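Local coordinates for DNA polymerase (Pyrobaculum calidifontis, PDB 5MDN), which probably extends DNA chains from deoxyribonucleoside 5'-triphosphates, releasing diphosphate, as a family B DNA polymerase of a hyperthermophilic archaeon, at residues M1-T9 against V125-A135; G14-F22 against V32-P40. All blocks are in the same frame, centred on the assembly; numbering follows the deposited sequence.

Contact 1 of 2, residues M1-T9 against V125-A135. With MG (magnesium ion), chain C.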
loop_
_atom_site.group_PDB
_atom_site.type_symbol
_atom_site.label_atom_id
_atom_site.label_comp_id
_atom_site.label_asym_id
_atom_site.label_seq_id
_atom_site.Cartn_x
_atom_site.Cartn_y
_atom_site.Cartn_z
ATOM N N MET A 1 34.200 -2.891 -1.444
ATOM C CA MET A 1 33.340 -1.881 -2.051
ATOM C C MET A 1 32.047 -1.692 -1.246
ATOM O O MET A 1 31.669 -2.555 -0.453
ATOM C CB MET A 1 33.018 -2.254 -3.503
ATOM C CG MET A 1 32.217 -3.544 -3.665
ATOM S SD MET A 1 31.709 -3.850 -5.371
ATOM C CE MET A 1 30.442 -2.599 -5.568
ATOM N N ARG A 2 31.380 -0.559 -1.464
ATOM C CA ARG A 2 30.075 -0.257 -0.888
ATOM C C ARG A 2 29.062 -0.162 -2.024
ATOM O O ARG A 2 29.356 0.415 -3.075
ATOM C CB ARG A 2 30.151 1.041 -0.063
ATOM C CG ARG A 2 30.762 2.199 -0.843
ATOM C CD ARG A 2 30.923 3.481 -0.034
ATOM N NE ARG A 2 31.141 4.633 -0.908
ATOM C CZ ARG A 2 31.062 5.900 -0.519
ATOM N NH1 ARG A 2 30.775 6.183 0.744
ATOM N NH2 ARG A 2 31.276 6.881 -1.387
ATOM N N PHE A 3 27.871 -0.737 -1.825
ATOM C CA PHE A 3 27.097 -1.214 -2.968
ATOM C C PHE A 3 25.720 -0.584 -3.127
ATOM O O PHE A 3 25.370 -0.192 -4.244
ATOM C CB PHE A 3 26.952 -2.741 -2.906
ATOM C CG PHE A 3 26.169 -3.304 -4.046
ATOM C CD1 PHE A 3 26.471 -2.939 -5.347
ATOM C CD2 PHE A 3 25.133 -4.191 -3.827
ATOM C CE1 PHE A 3 25.754 -3.442 -6.404
ATOM C CE2 PHE A 3 24.413 -4.704 -4.882
ATOM C CZ PHE A 3 24.725 -4.329 -6.173
ATOM N N TRP A 4 24.894 -0.535 -2.070
ATOM C CA TRP A 4 23.537 0.011 -2.177
ATOM C C TRP A 4 22.681 -0.729 -3.204
ATOM O O TRP A 4 22.705 -0.380 -4.390
ATOM C CB TRP A 4 23.572 1.498 -2.540
ATOM C CG TRP A 4 22.214 2.139 -2.560
ATOM C CD1 TRP A 4 21.350 2.187 -3.620
ATOM C CD2 TRP A 4 21.566 2.823 -1.486
ATOM N NE1 TRP A 4 20.204 2.854 -3.269
ATOM C CE2 TRP A 4 20.311 3.255 -1.964
ATOM C CE3 TRP A 4 21.922 3.114 -0.168
ATOM C CZ2 TRP A 4 19.416 3.961 -1.169
ATOM C CZ3 TRP A 4 21.030 3.812 0.619
ATOM C CH2 TRP A 4 19.791 4.223 0.118
ATOM N N PRO A 5 21.890 -1.723 -2.795
ATOM C CA PRO A 5 21.137 -2.520 -3.777
ATOM C C PRO A 5 19.841 -1.833 -4.192
ATOM O O PRO A 5 19.094 -1.328 -3.351
ATOM C CB PRO A 5 20.853 -3.831 -3.028
ATOM C CG PRO A 5 21.788 -3.823 -1.850
ATOM C CD PRO A 5 21.915 -2.379 -1.482
ATOM N N LEU A 6 19.585 -1.809 -5.501
ATOM C CA LEU A 6 18.312 -1.361 -6.060
ATOM C C LEU A 6 17.352 -2.518 -6.325
ATOM O O LEU A 6 16.202 -2.492 -5.876
ATOM C CB LEU A 6 18.549 -0.586 -7.362
ATOM C CG LEU A 6 18.685 0.935 -7.298
ATOM C CD1 LEU A 6 19.159 1.472 -8.636
ATOM C CD2 LEU A 6 17.359 1.572 -6.911
ATOM N N ASP A 7 17.806 -3.530 -7.063
ATOM C CA ASP A 7 16.955 -4.618 -7.517
ATOM C C ASP A 7 17.724 -5.928 -7.431
ATOM O O ASP A 7 18.955 -5.948 -7.514
ATOM C CB ASP A 7 16.471 -4.383 -8.956
ATOM C CG ASP A 7 15.355 -5.321 -9.356
ATOM O OD1 ASP A 7 14.713 -5.896 -8.454
ATOM O OD2 ASP A 7 15.122 -5.481 -10.572
ATOM N N ALA A 8 16.987 -7.024 -7.253
ATOM C CA ALA A 8 17.571 -8.355 -7.184
ATOM C C ALA A 8 16.767 -9.318 -8.043
ATOM O O ALA A 8 15.534 -9.273 -8.054
ATOM C CB ALA A 8 17.625 -8.859 -5.739
ATOM N N THR A 9 17.475 -10.197 -8.755
ATOM C CA THR A 9 16.870 -11.199 -9.626
ATOM C C THR A 9 17.651 -12.499 -9.482
ATOM O O THR A 9 18.616 -12.585 -8.718
ATOM C CB THR A 9 16.857 -10.753 -11.098
ATOM O OG1 THR A 9 18.204 -10.628 -11.574
ATOM C CG2 THR A 9 16.130 -9.423 -11.271
ATOM N N VAL A 125 21.938 -9.024 3.083
ATOM C CA VAL A 125 21.859 -7.964 2.084
ATOM C C VAL A 125 20.611 -7.137 2.359
ATOM O O VAL A 125 19.488 -7.650 2.303
ATOM C CB VAL A 125 21.836 -8.541 0.662
ATOM C CG1 VAL A 125 21.821 -7.419 -0.366
ATOM C CG2 VAL A 125 23.016 -9.469 0.441
ATOM N N VAL A 126 20.802 -5.858 2.649
ATOM C CA VAL A 126 19.707 -4.944 2.957
ATOM C C VAL A 126 19.524 -4.010 1.765
ATOM O O VAL A 126 20.473 -3.317 1.375
ATOM C CB VAL A 126 19.966 -4.159 4.255
ATOM C CG1 VAL A 126 19.777 -5.068 5.462
ATOM C CG2 VAL A 126 21.372 -3.566 4.271
ATOM N N PRO A 127 18.347 -3.976 1.142
ATOM C CA PRO A 127 18.143 -3.081 -0.001
ATOM C C PRO A 127 18.060 -1.630 0.445
ATOM O O PRO A 127 17.672 -1.323 1.574
ATOM C CB PRO A 127 16.815 -3.560 -0.597
ATOM C CG PRO A 127 16.096 -4.187 0.542
ATOM C CD PRO A 127 17.139 -4.755 1.468
ATOM N N CYS A 128 18.435 -0.734 -0.469
ATOM C CA CYS A 128 18.418 0.704 -0.210
ATOM C C CYS A 128 19.236 1.046 1.033
ATOM O O CYS A 128 18.821 1.834 1.885
ATOM C CB CYS A 128 16.987 1.227 -0.088
ATOM S SG CYS A 128 15.977 1.006 -1.563
ATOM N N ALA A 129 20.416 0.438 1.130
ATOM C CA ALA A 129 21.351 0.714 2.209
ATOM C C ALA A 129 22.735 0.284 1.749
ATOM O O ALA A 129 22.875 -0.736 1.070
ATOM C CB ALA A 129 20.961 -0.012 3.500
ATOM N N TRP A 130 23.748 1.060 2.120
ATOM C CA TRP A 130 25.113 0.749 1.717
ATOM C C TRP A 130 25.588 -0.528 2.400
ATOM O O TRP A 130 25.705 -0.577 3.630
ATOM C CB TRP A 130 26.045 1.909 2.049
ATOM C CG TRP A 130 25.797 3.152 1.261
ATOM C CD1 TRP A 130 25.152 4.278 1.683
ATOM C CD2 TRP A 130 26.211 3.408 -0.086
ATOM N NE1 TRP A 130 25.132 5.217 0.679
ATOM C CE2 TRP A 130 25.776 4.706 -0.417
ATOM C CE3 TRP A 130 26.905 2.663 -1.044
ATOM C CZ2 TRP A 130 26.011 5.275 -1.667
ATOM C CZ3 TRP A 130 27.136 3.228 -2.282
ATOM C CH2 TRP A 130 26.691 4.521 -2.584
ATOM N N ASN A 131 25.862 -1.555 1.606
ATOM C CA ASN A 131 26.430 -2.802 2.096
ATOM C C ASN A 131 27.928 -2.837 1.822
ATOM O O ASN A 131 28.438 -2.144 0.941
ATOM C CB ASN A 131 25.750 -4.008 1.439
ATOM C CG ASN A 131 24.305 -4.170 1.865
ATOM O OD1 ASN A 131 23.965 -5.090 2.610
ATOM N ND2 ASN A 131 23.443 -3.282 1.386
ATOM N N VAL A 132 28.635 -3.661 2.591
ATOM C CA VAL A 132 30.071 -3.858 2.430
ATOM C C VAL A 132 30.291 -5.240 1.832
ATOM O O VAL A 132 29.777 -6.238 2.352
ATOM C CB VAL A 132 30.819 -3.706 3.765
ATOM C CG1 VAL A 132 32.320 -3.806 3.548
ATOM C CG2 VAL A 132 30.458 -2.386 4.428
ATOM N N VAL A 133 31.055 -5.299 0.744
ATOM C CA VAL A 133 31.221 -6.525 -0.028
ATOM C C VAL A 133 32.675 -6.656 -0.451
ATOM O O VAL A 133 33.280 -5.688 -0.925
ATOM C CB VAL A 133 30.314 -6.558 -1.276
ATOM C CG1 VAL A 133 29.286 -7.665 -1.161
ATOM C CG2 VAL A 133 29.643 -5.206 -1.500
ATOM N N GLU A 134 33.230 -7.850 -0.275
ATOM C CA GLU A 134 34.438 -8.260 -0.974
ATOM C C GLU A 134 33.994 -8.976 -2.241
ATOM O O GLU A 134 33.338 -10.021 -2.169
ATOM C CB GLU A 134 35.299 -9.166 -0.096
ATOM C CG GLU A 134 36.700 -9.410 -0.629
ATOM C CD GLU A 134 37.431 -10.496 0.136
ATOM O OE1 GLU A 134 37.123 -10.690 1.332
ATOM O OE2 GLU A 134 38.313 -11.155 -0.454
ATOM N N ALA A 135 34.343 -8.419 -3.397
ATOM C CA ALA A 135 33.817 -8.934 -4.655
ATOM C C ALA A 135 34.841 -8.763 -5.764
ATOM O O ALA A 135 35.324 -7.653 -6.007
ATOM C CB ALA A 135 32.508 -8.230 -5.028
HETATM MG MG MG C . 12.400 -6.712 -8.986
#

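Contact 2 of 2, residues G14-F22 against V32-P40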
loop_
_atom_site.group_PDB
_atom_site.type_symbol
_atom_site.label_atom_id
_atom_site.label_comp_id
_atom_site.label_asym_id
_atom_site.label_seq_id
_atom_site.Cartn_x
_atom_site.Cartn_y
_atom_site.Cartn_z
ATOM N N GLY A 14 21.955 -23.228 -16.569
ATOM C CA GLY A 14 22.243 -24.638 -16.743
ATOM C C GLY A 14 22.265 -25.454 -15.466
ATOM O O GLY A 14 23.291 -26.044 -15.114
ATOM N N GLY A 15 21.136 -25.497 -14.762
ATOM C CA GLY A 15 20.989 -26.347 -13.598
ATOM C C GLY A 15 21.631 -25.855 -12.320
ATOM O O GLY A 15 21.671 -26.612 -11.341
ATOM N N VAL A 16 22.131 -24.619 -12.283
ATOM C CA VAL A 16 22.682 -24.030 -11.071
ATOM C C VAL A 16 22.120 -22.622 -10.920
ATOM O O VAL A 16 22.298 -21.787 -11.812
ATOM C CB VAL A 16 24.222 -24.002 -11.066
ATOM C CG1 VAL A 16 24.768 -23.757 -12.458
ATOM C CG2 VAL A 16 24.736 -22.943 -10.097
ATOM N N PRO A 17 21.425 -22.310 -9.826
ATOM C CA PRO A 17 20.789 -20.995 -9.698
ATOM C C PRO A 17 21.800 -19.919 -9.344
ATOM O O PRO A 17 22.725 -20.135 -8.556
ATOM C CB PRO A 17 19.776 -21.204 -8.565
ATOM C CG PRO A 17 20.385 -22.275 -7.728
ATOM C CD PRO A 17 21.170 -23.168 -8.658
ATOM N N GLU A 18 21.614 -18.746 -9.942
ATOM C CA GLU A 18 22.568 -17.650 -9.847
ATOM C C GLU A 18 21.833 -16.383 -9.431
ATOM O O GLU A 18 20.923 -15.935 -10.136
ATOM C CB GLU A 18 23.280 -17.466 -11.189
ATOM C CG GLU A 18 24.259 -16.336 -11.237
ATOM C CD GLU A 18 24.941 -16.220 -12.586
ATOM O OE1 GLU A 18 25.609 -17.192 -13.000
ATOM O OE2 GLU A 18 24.808 -15.161 -13.234
ATOM N N VAL A 19 22.234 -15.801 -8.299
ATOM C CA VAL A 19 21.587 -14.607 -7.758
ATOM C C VAL A 19 22.298 -13.365 -8.277
ATOM O O VAL A 19 23.531 -13.276 -8.229
ATOM C CB VAL A 19 21.586 -14.632 -6.219
ATOM C CG1 VAL A 19 20.855 -13.419 -5.667
ATOM C CG2 VAL A 19 20.965 -15.915 -5.708
ATOM N N ARG A 20 21.521 -12.401 -8.767
ATOM C CA ARG A 20 22.038 -11.119 -9.225
ATOM C C ARG A 20 21.465 -9.993 -8.374
ATOM O O ARG A 20 20.279 -10.005 -8.028
ATOM C CB ARG A 20 21.693 -10.879 -10.697
ATOM C CG ARG A 20 22.129 -11.995 -11.630
ATOM C CD ARG A 20 22.328 -11.474 -13.044
ATOM N NE ARG A 20 22.881 -12.493 -13.930
ATOM C CZ ARG A 20 22.147 -13.283 -14.708
ATOM N NH1 ARG A 20 20.826 -13.171 -14.713
ATOM N NH2 ARG A 20 22.734 -14.186 -15.482
ATOM N N VAL A 21 22.313 -9.022 -8.036
ATOM C CA VAL A 21 21.909 -7.844 -7.271
ATOM C C VAL A 21 22.442 -6.612 -7.990
ATOM O O VAL A 21 23.656 -6.481 -8.187
ATOM C CB VAL A 21 22.419 -7.884 -5.819
ATOM C CG1 VAL A 21 21.693 -6.846 -4.981
ATOM C CG2 VAL A 21 22.246 -9.273 -5.218
ATOM N N PHE A 22 21.540 -5.716 -8.384
ATOM C CA PHE A 22 21.894 -4.493 -9.093
ATOM C C PHE A 22 21.918 -3.319 -8.120
ATOM O O PHE A 22 21.038 -3.194 -7.263
ATOM C CB PHE A 22 20.900 -4.214 -10.224
ATOM C CG PHE A 22 20.751 -5.351 -11.202
ATOM C CD1 PHE A 22 19.899 -6.411 -10.933
ATOM C CD2 PHE A 22 21.460 -5.357 -12.392
ATOM C CE1 PHE A 22 19.759 -7.456 -11.828
ATOM C CE2 PHE A 22 21.325 -6.400 -13.291
ATOM C CZ PHE A 22 20.472 -7.449 -13.009
ATOM N N VAL A 32 26.481 -4.712 -11.106
ATOM C CA VAL A 32 25.692 -5.885 -10.749
ATOM C C VAL A 32 26.604 -6.885 -10.046
ATOM O O VAL A 32 27.691 -7.204 -10.542
ATOM C CB VAL A 32 25.013 -6.522 -11.981
ATOM C CG1 VAL A 32 26.008 -6.715 -13.118
ATOM C CG2 VAL A 32 24.352 -7.840 -11.607
ATOM N N LEU A 33 26.165 -7.367 -8.885
ATOM C CA LEU A 33 26.896 -8.351 -8.102
ATOM C C LEU A 33 26.223 -9.706 -8.255
ATOM O O LEU A 33 24.992 -9.799 -8.268
ATOM C CB LEU A 33 26.963 -7.950 -6.625
ATOM C CG LEU A 33 28.151 -7.091 -6.184
ATOM C CD1 LEU A 33 28.231 -5.789 -6.962
ATOM C CD2 LEU A 33 28.080 -6.821 -4.688
ATOM N N VAL A 34 27.033 -10.756 -8.365
ATOM C CA VAL A 34 26.532 -12.085 -8.681
ATOM C C VAL A 34 27.078 -13.106 -7.690
ATOM O O VAL A 34 28.196 -12.978 -7.180
ATOM C CB VAL A 34 26.885 -12.465 -10.139
ATOM C CG1 VAL A 34 28.305 -13.009 -10.248
ATOM C CG2 VAL A 34 25.878 -13.433 -10.688
ATOM N N ASP A 35 26.255 -14.114 -7.395
ATOM C CA ASP A 35 26.641 -15.220 -6.523
ATOM C C ASP A 35 26.068 -16.509 -7.092
ATOM O O ASP A 35 24.848 -16.635 -7.237
ATOM C CB ASP A 35 26.147 -15.009 -5.089
ATOM C CG ASP A 35 26.889 -15.870 -4.080
ATOM O OD1 ASP A 35 27.453 -16.913 -4.478
ATOM O OD2 ASP A 35 26.908 -15.504 -2.887
ATOM N N ARG A 36 26.944 -17.460 -7.410
ATOM C CA ARG A 36 26.528 -18.752 -7.934
ATOM C C ARG A 36 26.527 -19.856 -6.884
ATOM O O ARG A 36 26.000 -20.942 -7.150
ATOM C CB ARG A 36 27.438 -19.157 -9.099
ATOM C CG ARG A 36 27.552 -18.092 -10.176
ATOM C CD ARG A 36 28.362 -18.577 -11.369
ATOM N NE ARG A 36 28.495 -17.537 -12.387
ATOM C CZ ARG A 36 29.373 -16.540 -12.333
ATOM N NH1 ARG A 36 30.206 -16.438 -11.305
ATOM N NH2 ARG A 36 29.415 -15.639 -13.305
ATOM N N ARG A 37 27.110 -19.614 -5.711
ATOM C CA ARG A 37 27.321 -20.668 -4.728
ATOM C C ARG A 37 26.136 -20.891 -3.794
ATOM O O ARG A 37 26.040 -21.968 -3.194
ATOM C CB ARG A 37 28.592 -20.368 -3.926
ATOM C CG ARG A 37 29.838 -20.546 -4.784
ATOM C CD ARG A 37 31.146 -20.403 -4.029
ATOM N NE ARG A 37 32.271 -20.675 -4.922
ATOM C CZ ARG A 37 32.901 -19.749 -5.637
ATOM N NH1 ARG A 37 32.528 -18.479 -5.558
ATOM N NH2 ARG A 37 33.905 -20.092 -6.433
ATOM N N PHE A 38 25.244 -19.913 -3.645
ATOM C CA PHE A 38 24.075 -20.100 -2.796
ATOM C C PHE A 38 23.073 -21.038 -3.464
ATOM O O PHE A 38 22.972 -21.101 -4.691
ATOM C CB PHE A 38 23.411 -18.756 -2.497
ATOM C CG PHE A 38 22.355 -18.824 -1.432
ATOM C CD1 PHE A 38 22.705 -18.954 -0.096
ATOM C CD2 PHE A 38 21.012 -18.763 -1.764
ATOM C CE1 PHE A 38 21.735 -19.019 0.887
ATOM C CE2 PHE A 38 20.038 -18.828 -0.787
ATOM C CZ PHE A 38 20.400 -18.957 0.541
ATOM N N ARG A 39 22.317 -21.765 -2.640
ATOM C CA ARG A 39 21.351 -22.744 -3.123
ATOM C C ARG A 39 20.136 -22.758 -2.208
ATOM O O ARG A 39 20.271 -22.544 -0.996
ATOM C CB ARG A 39 21.965 -24.150 -3.218
ATOM C CG ARG A 39 23.133 -24.225 -4.186
ATOM C CD ARG A 39 23.369 -25.614 -4.738
ATOM N NE ARG A 39 23.852 -25.548 -6.115
ATOM C CZ ARG A 39 25.074 -25.157 -6.467
ATOM N NH1 ARG A 39 25.953 -24.790 -5.544
ATOM N NH2 ARG A 39 25.417 -25.130 -7.747
ATOM N N PRO A 40 18.945 -23.010 -2.749
ATOM C CA PRO A 40 17.732 -22.991 -1.924
ATOM C C PRO A 40 17.656 -24.197 -1.001
ATOM O O PRO A 40 18.291 -25.231 -1.221
ATOM C CB PRO A 40 16.601 -23.013 -2.957
ATOM C CG PRO A 40 17.197 -23.701 -4.139
ATOM C CD PRO A 40 18.654 -23.327 -4.158
#

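Contact 1 of 2, residues M1-T9 against V125-A135
The carbonyl oxygen of Pro5 accepts a nearly straight hydrogen bond from the backbone of Cys128 (N to O 3.0 Å, 166° at the hydrogen), in the carbonyl plane. It joins the start of strand 5-12 to the loop before strand 131-141, the two outermost strands of a mixed five-stranded sheet. Further along, a single beta bridge pairs Arg2 with Val132. Two bonds link the backbones of Met1 and Val133 beside it, Met1 N to Val133 O at 3.0 Å and Val133 N to Met1 O at 3.1 Å; the bond from Phe3 N to Asn131 O is weak. Trp4 packs between the Cys128-Ala129 peptide and Trp130. With CG anti to the backbone N (chi1 -176°), its indole lies with one face against that peptide and turns an edge to the face of Trp130, the planes 55° apart. Its CB sits over the six-membered ring of Trp130, 4.0 Å from the centroid, while Trp130 NE1 bonds to Phe159 O. Without the indole, as with an alanine here, the Cys128-Ala129 peptide would probably lose its aromatic cover and Trp130 would be freer to tilt. The Asn131 amide is fixed in rotation by Val126, whose O accepts from Asn131 ND2 (3.0 Å) and whose N donates to Asn131 OD1. Pro5 CD touches Asn131 ND2, the two side chains crossing at about a right angle. Leu6 and Asp7 form a classic beta bulge opposite Phe22, and from within it Asp7 OD1 binds a magnesium ion at 2.5 Å, while Asp7 OD2 accepts from Gly272 N.

Contact 2 of 2, residues G14-F22 against V32-P40
Strands 17-22 and 32-35 run antiparallel as the two arms of a beta hairpin, their axes 4.5 Å apart at closest and 161° between their directions. Val19-Asp35 and Val21-Leu33 are the hydrogen-bonded pairs, with bonds such as Leu33 N to Val21 O (2.8 Å); Arg20-Val34 and Phe22-Val32 are the non-hydrogen-bonded ones. On the face that carries these last four, Val32 CG2, anti to its own backbone N, lies over one face of the Phe22 ring, 4.0 Å from the centroid. Further toward the open end, the extended side chain of Glu18 lies alongside Arg36 and ends between two arginines. Glu18 OE1 forms a salt bridge with Arg36 NE (3.0 Å); as a hydrogen bond it is weak, and the carboxylate and guanidinium planes stand 83° apart. Glu18 OE2 pairs with Arg20 NH2 at 3.2 Å. Arg36 NH1 also forms a salt bridge with Glu148 of strand 144-155, and Val34 CG2 lies against Glu18 CG and its carboxylate. Val19, Val21 and Leu33 share the other face with Asp35; Val19 touches Tyr115 and Tyr119 of helix 115-123. Beyond the last paired residues, Pro17 CG meets Pro40 CD at 4.1 Å. The second arm leaves the sheet through an Asx turn: Asp35 OD1 accepts from Arg37 N at 3.0 Å, while Asp35 OD2 is bound by Tyr119 OH.

Overall arrangement
From the N terminus the chain runs through strand 5-12 into strand 17-24, turns, and returns as strand 30-35; contact 2 closes this short hairpin. It then builds a separate antiparallel sheet and helix 115-123 before residues 125-135 come back to the first residues in contact 1, a much longer loop within which contact 2 is nested. Both contacts belong to one five-stranded sheet: contact 2 joins neighbouring strands inside it, whereas contact 1 joins the residues leading into one outermost strand, 5-12, to the start of the other, 131-141. They meet directly, about 14 Å between centres, where strands 5-12 and 17-24 pair and Phe3 packs on Val21 and Leu33. The magnesium ion, which Asp363 also binds, lies about 8 Å from the side chain of Phe22.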